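Local atomic coordinates of nuclear hormone receptor FTZ-F1 (Drosophila melanogaster, PDB entry 2XHS), a protein that probably regulates transcription as a nuclear receptor of the NR5A group, and binds a Fushi tarazu peptide through its ligand-binding domain. Residues I22-W27 against L97-H102; F60-W65 against S89-L94; Y151-F156 against A182-Y187. All coordinates share one frame; numbering follows the deposited sequence.

Contact 1 (I22-W27 against L97-H102); sequences IDDREW and LHHRIH
W27 and H99 meet face to face in an offset stack, the tight part of this contact. The indole six-membered ring and the imidazole lie with their centroids 3.8 Å apart and their planes only 8° off parallel. H99 NE2 sits 3.4 Å from W27 CD2, over the rim of the indole rather than its middle. W27 reaches this position because its CG stands anti to the backbone N (chi1 -167°). The other face of H99 is covered by ND1 of H98.

The remainder is looser and more polar. D24 directs OD1 at the edge of the H98 ring, in its plane and nearest CE1, while H99 CE1 lies 3.6 Å from the same D24 OD1; neither approach amounts to a hydrogen bond. D24 OD2 has a weak bond to N103. On this outer side D23 caps the helix start with a weak bond to the N of R25, and D23, R25 and E26 are exposed.

Within the helical sandwich of the receptor domain, the contact thus lays the start of helix 24-39 against the last turns of helix 77-102, with Y151 of helix 148-159 stacked on H98 and N58 of helix 47-67 beside W27.

Contact 2 (F60-W65 against S89-L94); sequences FSQVDW and SDMLVL
Q62 reaches from helix 47-67 to helix 77-102 at a buried point, and its side chain, traced outward, meets M91 first and L92 last. From CB the chain sets out with CG anti to the backbone N (chi1 -174°) and continues extended, which carries the amide well clear of its own helix and across to the other. CG is the first atom to touch, 3.3 Å from CE of M91, the terminal methyl of a selenomethionine. CD comes next and lies against the same methyl. At the tip the amide divides its neighbours: OE1 also abuts the methyl, with 3.2 Å between Q62 OE1 and M91 CE, whereas NE2 turns to L92, where it stands 3.4 Å from CD2. NE2 also looks on the base of the M91 side chain, with Q62 NE2 and M91 CB 3.9 Å apart.

Helices 47-67 and 77-102 belong to the helical sandwich of the nuclear receptor ligand-binding domain, and here they pass each other near its centre, with Q62 CA and M91 CA 8.3 Å apart. The contact contains no hydrogen bond between the segments; a polar amide is packed among methyl and methylene groups.

M91 meets Q62 obliquely, and its bends at chi2 and chi3 bring the methyl back alongside the glutamine. L92, by contrast, runs at about a right angle to Q62 and offers one branch of its fork, while its side chain also touches L55 and N58 of helix 47-67. Helix 47-67 also contributes to peptide binding: F60 and V63 pack on apolar side chains of the bound peptide. On helix 77-102, kinked at S89 and D90, the side chains of these two hydrogen-bond to E217 and H210, respectively, of helix 198-224.

Contact 3 (Y151-F156 against A182-Y187); sequences YVCMKF and AALLDY
L184 lays the flank of its isobutyl group against CB of C153, the two side chains meeting at a slant. CB of C153 rests against the side of the branched end, 3.7 Å from CD2 of L184, with CD1, CG and CB of the leucine only slightly farther off. Two torsions set this up. In L184, CG stands anti to the backbone N (chi1 -175°), throwing the branch point forward across the gap. In C153, SG is placed anti to the carbonyl carbon (chi1 -60°), which swings the sulfur to one side, where L184 CD1 approaches C153 SG to 4.0 Å.

A small residue at the point of meeting suits a close pass of backbones: C153 CA and L184 CA are 6.2 Å apart. Both helices, 148-159 and 170-191, are parts of the layered all-helical fold of the nuclear receptor ligand-binding domain, and here they meet through aliphatic carbons and one thiol sulfur, with no hydrogen bond between the segments.

On the flank, M154 adds a lighter touch, its CG 4.4 Å from CD2 of L184. Replacing L184 by an alanine would probably open a gap over C153 CB and leave M154 CG without its partner across the contact. Further cover comes from I15 of helix 13-20, which packs on C153, and from helix 198-224, whose F199 lies on L184 and whose L202 touches M154.

Contacts 1 and 2 share helix 77-102, yet differ with depth. Contact 2 lies about 5 Å from the chain centre and is wholly buried; contact 1, at about 10 Å, is only partly so and mixes ring stacking with a carboxylate at its outer side. Contact 3 is farthest out, about 15 Å, but buried as well, and aliphatic apart from one thiol where contact 2 places an amide among aliphatic groups. Helix 148-159 ties the set together: in contact 3 it faces helix 170-191, while its K155 and F156 reach W65 of contact 2 and its V152 packs on I22 of contact 1. Contacts 1 and 2 also touch directly, I22 against W65.

Contact 1 (I22-W27 against L97-H102)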
loop_
_atom_site.group_PDB
_atom_site.type_symbol
_atom_site.label_atom_id
_atom_site.label_comp_id
_atom_site.label_asym_id
_atom_site.label_seq_id
_atom_site.Cartn_x
_atom_site.Cartn_y
_atom_site.Cartn_z
ATOM N N ILE A 22 -9.799 1.928 7.370
ATOM C CA ILE A 22 -9.161 2.866 6.507
ATOM C C ILE A 22 -9.593 4.264 6.808
ATOM O O ILE A 22 -10.759 4.558 6.804
ATOM C CB ILE A 22 -9.561 2.585 5.090
ATOM C CG1 ILE A 22 -9.323 1.128 4.774
ATOM C CG2 ILE A 22 -8.752 3.369 4.169
ATOM C CD1 ILE A 22 -7.938 0.740 4.884
ATOM N N ASP A 23 -8.648 5.145 7.071
ATOM C CA ASP A 23 -8.965 6.539 7.135
ATOM C C ASP A 23 -8.191 7.182 6.026
ATOM O O ASP A 23 -7.042 7.453 6.173
ATOM C CB ASP A 23 -8.534 7.128 8.457
ATOM C CG ASP A 23 -9.352 8.325 8.852
ATOM O OD1 ASP A 23 -9.757 9.094 7.979
ATOM O OD2 ASP A 23 -9.576 8.519 10.050
ATOM N N ASP A 24 -8.832 7.414 4.900
ATOM C CA ASP A 24 -8.189 8.038 3.783
ATOM C C ASP A 24 -7.796 9.411 4.196
ATOM O O ASP A 24 -6.791 9.921 3.788
ATOM C CB ASP A 24 -9.117 8.141 2.580
ATOM C CG ASP A 24 -9.215 6.880 1.819
ATOM O OD1 ASP A 24 -8.406 5.997 2.049
ATOM O OD2 ASP A 24 -10.089 6.774 0.971
ATOM N N ARG A 25 -8.614 10.040 4.999
ATOM C CA ARG A 25 -8.343 11.408 5.340
ATOM C C ARG A 25 -7.046 11.581 6.065
ATOM O O ARG A 25 -6.320 12.523 5.833
ATOM C CB ARG A 25 -9.477 11.960 6.170
ATOM C CG ARG A 25 -10.527 12.641 5.343
ATOM C CD ARG A 25 -11.332 13.601 6.167
ATOM N NE ARG A 25 -12.744 13.456 5.867
ATOM C CZ ARG A 25 -13.656 13.103 6.757
ATOM N NH1 ARG A 25 -13.308 12.904 8.011
ATOM N NH2 ARG A 25 -14.918 12.979 6.399
ATOM N N GLU A 26 -6.781 10.678 6.972
ATOM C CA GLU A 26 -5.589 10.745 7.745
ATOM C C GLU A 26 -4.405 10.599 6.840
ATOM O O GLU A 26 -3.390 11.223 7.028
ATOM C CB GLU A 26 -5.597 9.644 8.759
ATOM C CG GLU A 26 -4.786 9.923 9.944
ATOM C CD GLU A 26 -4.961 8.855 10.953
ATOM O OE1 GLU A 26 -5.890 8.057 10.785
ATOM O OE2 GLU A 26 -4.188 8.810 11.924
ATOM N N TRP A 27 -4.530 9.746 5.854
ATOM C CA TRP A 27 -3.440 9.531 4.958
ATOM C C TRP A 27 -3.067 10.744 4.189
ATOM O O TRP A 27 -1.931 11.071 4.098
ATOM C CB TRP A 27 -3.861 8.496 3.957
ATOM C CG TRP A 27 -2.770 7.953 3.175
ATOM C CD1 TRP A 27 -1.995 6.919 3.504
ATOM C CD2 TRP A 27 -2.330 8.397 1.905
ATOM N NE1 TRP A 27 -1.091 6.677 2.532
ATOM C CE2 TRP A 27 -1.282 7.578 1.530
ATOM C CE3 TRP A 27 -2.726 9.407 1.048
ATOM C CZ2 TRP A 27 -0.626 7.731 0.350
ATOM C CZ3 TRP A 27 -2.070 9.563 -0.104
ATOM C CH2 TRP A 27 -1.037 8.732 -0.456
ATOM N N LEU A 97 -2.413 3.324 -5.898
ATOM C CA LEU A 97 -3.355 3.099 -6.933
ATOM C C LEU A 97 -4.672 3.546 -6.422
ATOM O O LEU A 97 -5.444 4.101 -7.126
ATOM C CB LEU A 97 -3.377 1.644 -7.295
ATOM C CG LEU A 97 -2.497 1.410 -8.489
ATOM C CD1 LEU A 97 -2.310 -0.008 -8.653
ATOM C CD2 LEU A 97 -3.173 1.945 -9.660
ATOM N N HIS A 98 -4.934 3.295 -5.172
ATOM C CA HIS A 98 -6.188 3.677 -4.591
ATOM C C HIS A 98 -6.449 5.158 -4.539
ATOM O O HIS A 98 -7.503 5.606 -4.823
ATOM C CB HIS A 98 -6.176 3.124 -3.202
ATOM C CG HIS A 98 -7.215 3.675 -2.298
ATOM N ND1 HIS A 98 -6.911 4.283 -1.113
ATOM C CD2 HIS A 98 -8.555 3.643 -2.368
ATOM C CE1 HIS A 98 -8.017 4.639 -0.507
ATOM N NE2 HIS A 98 -9.028 4.263 -1.252
ATOM N N HIS A 99 -5.492 5.919 -4.091
ATOM C CA HIS A 99 -5.644 7.340 -3.994
ATOM C C HIS A 99 -5.706 8.064 -5.282
ATOM O O HIS A 99 -6.367 9.040 -5.421
ATOM C CB HIS A 99 -4.578 7.891 -3.097
ATOM C CG HIS A 99 -4.747 7.468 -1.689
ATOM N ND1 HIS A 99 -5.694 8.008 -0.868
ATOM C CD2 HIS A 99 -4.127 6.520 -0.971
ATOM C CE1 HIS A 99 -5.636 7.427 0.305
ATOM N NE2 HIS A 99 -4.690 6.521 0.270
ATOM N N ARG A 100 -4.933 7.607 -6.221
ATOM C CA ARG A 100 -4.888 8.251 -7.475
ATOM C C ARG A 100 -6.229 8.128 -8.094
ATOM O O ARG A 100 -6.683 9.017 -8.756
ATOM C CB ARG A 100 -3.857 7.590 -8.341
ATOM C CG ARG A 100 -2.983 8.537 -9.037
ATOM C CD ARG A 100 -2.511 7.953 -10.301
ATOM N NE ARG A 100 -1.818 8.922 -11.128
ATOM C CZ ARG A 100 -1.676 8.804 -12.429
ATOM N NH1 ARG A 100 -2.167 7.768 -13.046
ATOM N NH2 ARG A 100 -1.034 9.710 -13.104
ATOM N N ILE A 101 -6.848 6.980 -7.942
ATOM C CA ILE A 101 -8.141 6.790 -8.541
ATOM C C ILE A 101 -9.293 7.239 -7.713
ATOM O O ILE A 101 -10.128 7.962 -8.170
ATOM C CB ILE A 101 -8.430 5.341 -8.746
ATOM C CG1 ILE A 101 -7.751 4.812 -9.982
ATOM C CG2 ILE A 101 -9.854 5.185 -8.952
ATOM C CD1 ILE A 101 -7.553 3.376 -9.965
ATOM N N HIS A 102 -9.382 6.748 -6.503
ATOM C CA HIS A 102 -10.458 7.114 -5.620
ATOM C C HIS A 102 -10.511 8.524 -5.125
ATOM O O HIS A 102 -11.560 9.068 -4.993
ATOM C CB HIS A 102 -10.475 6.207 -4.423
ATOM C CG HIS A 102 -10.573 4.769 -4.759
ATOM N ND1 HIS A 102 -11.400 4.294 -5.736
ATOM C CD2 HIS A 102 -9.969 3.693 -4.227
ATOM C CE1 HIS A 102 -11.279 2.991 -5.818
ATOM N NE2 HIS A 102 -10.424 2.602 -4.903
#

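Contact 2 (F60-W65 against S89-L94)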
loop_
_atom_site.group_PDB
_atom_site.type_symbol
_atom_site.label_atom_id
_atom_site.label_comp_id
_atom_site.label_asym_id
_atom_site.label_seq_id
_atom_site.Cartn_x
_atom_site.Cartn_y
_atom_site.Cartn_z
ATOM N N PHE A 60 5.265 3.385 8.468
ATOM C CA PHE A 60 4.877 3.335 9.839
ATOM C C PHE A 60 3.413 3.149 9.922
ATOM O O PHE A 60 2.917 2.405 10.721
ATOM C CB PHE A 60 5.202 4.643 10.488
ATOM C CG PHE A 60 6.592 4.752 10.944
ATOM C CD1 PHE A 60 6.988 4.185 12.100
ATOM C CD2 PHE A 60 7.501 5.455 10.227
ATOM C CE1 PHE A 60 8.249 4.309 12.516
ATOM C CE2 PHE A 60 8.760 5.574 10.662
ATOM C CZ PHE A 60 9.130 4.997 11.800
ATOM N N SER A 61 2.708 3.891 9.114
ATOM C CA SER A 61 1.282 3.792 9.091
ATOM C C SER A 61 0.856 2.440 8.614
ATOM O O SER A 61 -0.132 1.922 9.026
ATOM C CB SER A 61 0.684 4.904 8.267
ATOM O OG SER A 61 1.016 4.731 6.929
ATOM N N GLN A 62 1.612 1.878 7.709
ATOM C CA GLN A 62 1.308 0.576 7.184
ATOM C C GLN A 62 1.384 -0.457 8.251
ATOM O O GLN A 62 0.578 -1.324 8.347
ATOM C CB GLN A 62 2.345 0.246 6.161
ATOM C CG GLN A 62 2.100 -0.991 5.421
ATOM C CD GLN A 62 2.971 -1.073 4.239
ATOM O OE1 GLN A 62 3.728 -2.002 4.095
ATOM N NE2 GLN A 62 2.874 -0.097 3.378
ATOM N N VAL A 63 2.411 -0.358 9.045
ATOM C CA VAL A 63 2.597 -1.248 10.146
ATOM C C VAL A 63 1.508 -1.067 11.145
ATOM O O VAL A 63 1.039 -1.995 11.718
ATOM C CB VAL A 63 3.886 -0.943 10.814
ATOM C CG1 VAL A 63 4.073 -1.834 11.946
ATOM C CG2 VAL A 63 4.968 -1.136 9.868
ATOM N N ASP A 64 1.116 0.154 11.383
ATOM C CA ASP A 64 0.103 0.385 12.360
ATOM C C ASP A 64 -1.163 -0.265 11.934
ATOM O O ASP A 64 -1.879 -0.782 12.734
ATOM C CB ASP A 64 -0.107 1.863 12.538
ATOM C CG ASP A 64 -1.063 2.182 13.626
ATOM O OD1 ASP A 64 -0.725 1.992 14.790
ATOM O OD2 ASP A 64 -2.164 2.633 13.317
ATOM N N TRP A 65 -1.461 -0.210 10.658
ATOM C CA TRP A 65 -2.671 -0.786 10.147
ATOM C C TRP A 65 -2.721 -2.267 10.300
ATOM O O TRP A 65 -3.708 -2.801 10.670
ATOM C CB TRP A 65 -2.805 -0.421 8.674
ATOM C CG TRP A 65 -3.934 -1.054 7.973
ATOM C CD1 TRP A 65 -5.209 -0.670 7.999
ATOM C CD2 TRP A 65 -3.877 -2.186 7.130
ATOM N NE1 TRP A 65 -5.965 -1.489 7.251
ATOM C CE2 TRP A 65 -5.162 -2.434 6.696
ATOM C CE3 TRP A 65 -2.860 -3.026 6.716
ATOM C CZ2 TRP A 65 -5.460 -3.472 5.871
ATOM C CZ3 TRP A 65 -3.156 -4.038 5.904
ATOM C CH2 TRP A 65 -4.438 -4.265 5.487
ATOM N N SER A 89 6.351 -3.010 -0.153
ATOM C CA SER A 89 6.443 -2.366 -1.420
ATOM C C SER A 89 5.191 -2.588 -2.164
ATOM O O SER A 89 4.718 -1.732 -2.818
ATOM C CB SER A 89 7.598 -2.930 -2.197
ATOM O OG SER A 89 7.728 -4.293 -1.946
ATOM N N ASP A 90 4.652 -3.770 -2.074
ATOM C CA ASP A 90 3.465 -4.094 -2.786
ATOM C C ASP A 90 2.286 -3.296 -2.370
ATOM O O ASP A 90 1.496 -2.935 -3.180
ATOM C CB ASP A 90 3.164 -5.552 -2.611
ATOM C CG ASP A 90 3.691 -6.368 -3.712
ATOM O OD1 ASP A 90 4.892 -6.563 -3.762
ATOM O OD2 ASP A 90 2.900 -6.829 -4.524
HETATM N N MSE A 91 2.134 -3.067 -1.089
HETATM C CA MSE A 91 1.060 -2.257 -0.595
HETATM C C MSE A 91 1.135 -0.834 -0.986
HETATM O O MSE A 91 0.149 -0.230 -1.216
HETATM C CB MSE A 91 0.899 -2.391 0.882
HETATM C CG MSE A 91 -0.344 -3.110 1.259
HETATM SE SE MSE A 91 0.037 -4.473 2.494
HETATM C CE MSE A 91 1.023 -3.602 3.793
ATOM N N LEU A 92 2.305 -0.273 -1.061
ATOM C CA LEU A 92 2.387 1.114 -1.364
ATOM C C LEU A 92 1.835 1.453 -2.701
ATOM O O LEU A 92 1.239 2.467 -2.871
ATOM C CB LEU A 92 3.816 1.570 -1.301
ATOM C CG LEU A 92 4.464 1.543 0.053
ATOM C CD1 LEU A 92 5.732 2.254 -0.050
ATOM C CD2 LEU A 92 3.592 2.224 1.022
ATOM N N VAL A 93 2.082 0.615 -3.672
ATOM C CA VAL A 93 1.596 0.830 -5.004
ATOM C C VAL A 93 0.097 0.801 -5.071
ATOM O O VAL A 93 -0.529 1.667 -5.608
ATOM C CB VAL A 93 2.146 -0.276 -5.868
ATOM C CG1 VAL A 93 1.635 -0.197 -7.246
ATOM C CG2 VAL A 93 3.612 -0.204 -5.881
ATOM N N LEU A 94 -0.476 -0.208 -4.471
ATOM C CA LEU A 94 -1.893 -0.334 -4.418
ATOM C C LEU A 94 -2.495 0.819 -3.679
ATOM O O LEU A 94 -3.474 1.361 -4.072
ATOM C CB LEU A 94 -2.231 -1.611 -3.706
ATOM C CG LEU A 94 -3.703 -1.926 -3.567
ATOM C CD1 LEU A 94 -4.204 -2.520 -4.787
ATOM C CD2 LEU A 94 -3.851 -2.863 -2.465
#

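Contact 3 (Y151-F156 against A182-Y187)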
loop_
_atom_site.group_PDB
_atom_site.type_symbol
_atom_site.label_atom_id
_atom_site.label_comp_id
_atom_site.label_asym_id
_atom_site.label_seq_id
_atom_site.Cartn_x
_atom_site.Cartn_y
_atom_site.Cartn_z
ATOM N N TYR A 151 -10.409 -2.688 -2.837
ATOM C CA TYR A 151 -9.102 -2.264 -2.426
ATOM C C TYR A 151 -8.670 -2.795 -1.087
ATOM O O TYR A 151 -7.544 -3.101 -0.903
ATOM C CB TYR A 151 -9.039 -0.746 -2.478
ATOM C CG TYR A 151 -8.060 -0.094 -1.554
ATOM C CD1 TYR A 151 -6.729 -0.079 -1.830
ATOM C CD2 TYR A 151 -8.474 0.521 -0.414
ATOM C CE1 TYR A 151 -5.858 0.495 -1.008
ATOM C CE2 TYR A 151 -7.595 1.088 0.413
ATOM C CZ TYR A 151 -6.289 1.080 0.105
ATOM O OH TYR A 151 -5.395 1.664 0.926
ATOM N N VAL A 152 -9.552 -2.853 -0.125
ATOM C CA VAL A 152 -9.201 -3.408 1.152
ATOM C C VAL A 152 -8.955 -4.887 1.160
ATOM O O VAL A 152 -8.130 -5.367 1.859
ATOM C CB VAL A 152 -10.175 -3.019 2.244
ATOM C CG1 VAL A 152 -10.026 -1.606 2.535
ATOM C CG2 VAL A 152 -11.532 -3.240 1.802
ATOM N N CYS A 153 -9.772 -5.612 0.405
ATOM C CA CYS A 153 -9.650 -7.061 0.320
ATOM C C CYS A 153 -8.311 -7.414 -0.302
ATOM O O CYS A 153 -7.645 -8.365 0.108
ATOM C CB CYS A 153 -10.792 -7.649 -0.510
ATOM S SG CYS A 153 -12.442 -7.311 0.144
HETATM N N MSE A 154 -7.933 -6.631 -1.304
HETATM C CA MSE A 154 -6.723 -6.843 -2.029
HETATM C C MSE A 154 -5.518 -6.598 -1.200
HETATM O O MSE A 154 -4.505 -7.169 -1.431
HETATM C CB MSE A 154 -6.707 -6.017 -3.275
HETATM C CG MSE A 154 -7.351 -6.713 -4.375
HETATM SE SE MSE A 154 -7.304 -5.683 -5.871
HETATM C CE MSE A 154 -8.817 -4.750 -5.565
ATOM N N LYS A 155 -5.633 -5.712 -0.247
ATOM C CA LYS A 155 -4.564 -5.419 0.662
ATOM C C LYS A 155 -4.248 -6.583 1.556
ATOM O O LYS A 155 -3.129 -6.919 1.775
ATOM C CB LYS A 155 -4.959 -4.225 1.487
ATOM C CG LYS A 155 -3.988 -3.121 1.385
ATOM C CD LYS A 155 -4.164 -2.116 2.425
ATOM C CE LYS A 155 -2.845 -1.494 2.693
ATOM N NZ LYS A 155 -2.952 -0.452 3.703
ATOM N N PHE A 156 -5.274 -7.187 2.096
ATOM C CA PHE A 156 -5.131 -8.364 2.886
ATOM C C PHE A 156 -4.630 -9.485 2.059
ATOM O O PHE A 156 -3.887 -10.301 2.506
ATOM C CB PHE A 156 -6.445 -8.749 3.479
ATOM C CG PHE A 156 -6.830 -7.919 4.613
ATOM C CD1 PHE A 156 -6.256 -8.097 5.828
ATOM C CD2 PHE A 156 -7.764 -6.951 4.473
ATOM C CE1 PHE A 156 -6.611 -7.330 6.863
ATOM C CE2 PHE A 156 -8.111 -6.185 5.516
ATOM C CZ PHE A 156 -7.535 -6.376 6.702
ATOM N N ALA A 182 -12.696 -15.242 -0.631
ATOM C CA ALA A 182 -14.067 -15.586 -0.716
ATOM C C ALA A 182 -14.940 -14.397 -0.507
ATOM O O ALA A 182 -15.919 -14.233 -1.159
ATOM C CB ALA A 182 -14.346 -16.568 0.279
ATOM N N ALA A 183 -14.601 -13.576 0.449
ATOM C CA ALA A 183 -15.396 -12.419 0.705
ATOM C C ALA A 183 -15.357 -11.527 -0.491
ATOM O O ALA A 183 -16.333 -10.923 -0.828
ATOM C CB ALA A 183 -14.890 -11.709 1.897
ATOM N N LEU A 184 -14.199 -11.415 -1.103
ATOM C CA LEU A 184 -14.034 -10.601 -2.271
ATOM C C LEU A 184 -14.830 -11.131 -3.390
ATOM O O LEU A 184 -15.390 -10.391 -4.141
ATOM C CB LEU A 184 -12.588 -10.522 -2.686
ATOM C CG LEU A 184 -12.184 -9.610 -3.830
ATOM C CD1 LEU A 184 -12.788 -8.297 -3.713
ATOM C CD2 LEU A 184 -10.738 -9.476 -3.751
ATOM N N LEU A 185 -14.864 -12.432 -3.531
ATOM C CA LEU A 185 -15.638 -13.001 -4.582
ATOM C C LEU A 185 -17.095 -12.707 -4.399
ATOM O O LEU A 185 -17.768 -12.373 -5.308
ATOM C CB LEU A 185 -15.414 -14.491 -4.606
ATOM C CG LEU A 185 -16.213 -15.323 -5.574
ATOM C CD1 LEU A 185 -16.052 -14.843 -6.937
ATOM C CD2 LEU A 185 -15.640 -16.643 -5.466
ATOM N N ASP A 186 -17.583 -12.835 -3.194
ATOM C CA ASP A 186 -18.966 -12.604 -2.910
ATOM C C ASP A 186 -19.325 -11.180 -3.222
ATOM O O ASP A 186 -20.354 -10.899 -3.761
ATOM C CB ASP A 186 -19.148 -12.884 -1.422
ATOM C CG ASP A 186 -20.543 -12.699 -0.936
ATOM O OD1 ASP A 186 -21.485 -12.933 -1.666
ATOM O OD2 ASP A 186 -20.708 -12.320 0.209
ATOM N N TYR A 187 -18.464 -10.261 -2.859
ATOM C CA TYR A 187 -18.754 -8.877 -3.041
ATOM C C TYR A 187 -18.895 -8.603 -4.501
ATOM O O TYR A 187 -19.796 -7.934 -4.923
ATOM C CB TYR A 187 -17.650 -8.049 -2.392
ATOM C CG TYR A 187 -17.813 -6.564 -2.494
ATOM C CD1 TYR A 187 -18.883 -5.920 -1.948
ATOM C CD2 TYR A 187 -16.890 -5.811 -3.137
ATOM C CE1 TYR A 187 -19.018 -4.571 -2.063
ATOM C CE2 TYR A 187 -17.029 -4.488 -3.250
ATOM C CZ TYR A 187 -18.092 -3.866 -2.714
ATOM O OH TYR A 187 -18.216 -2.520 -2.845
#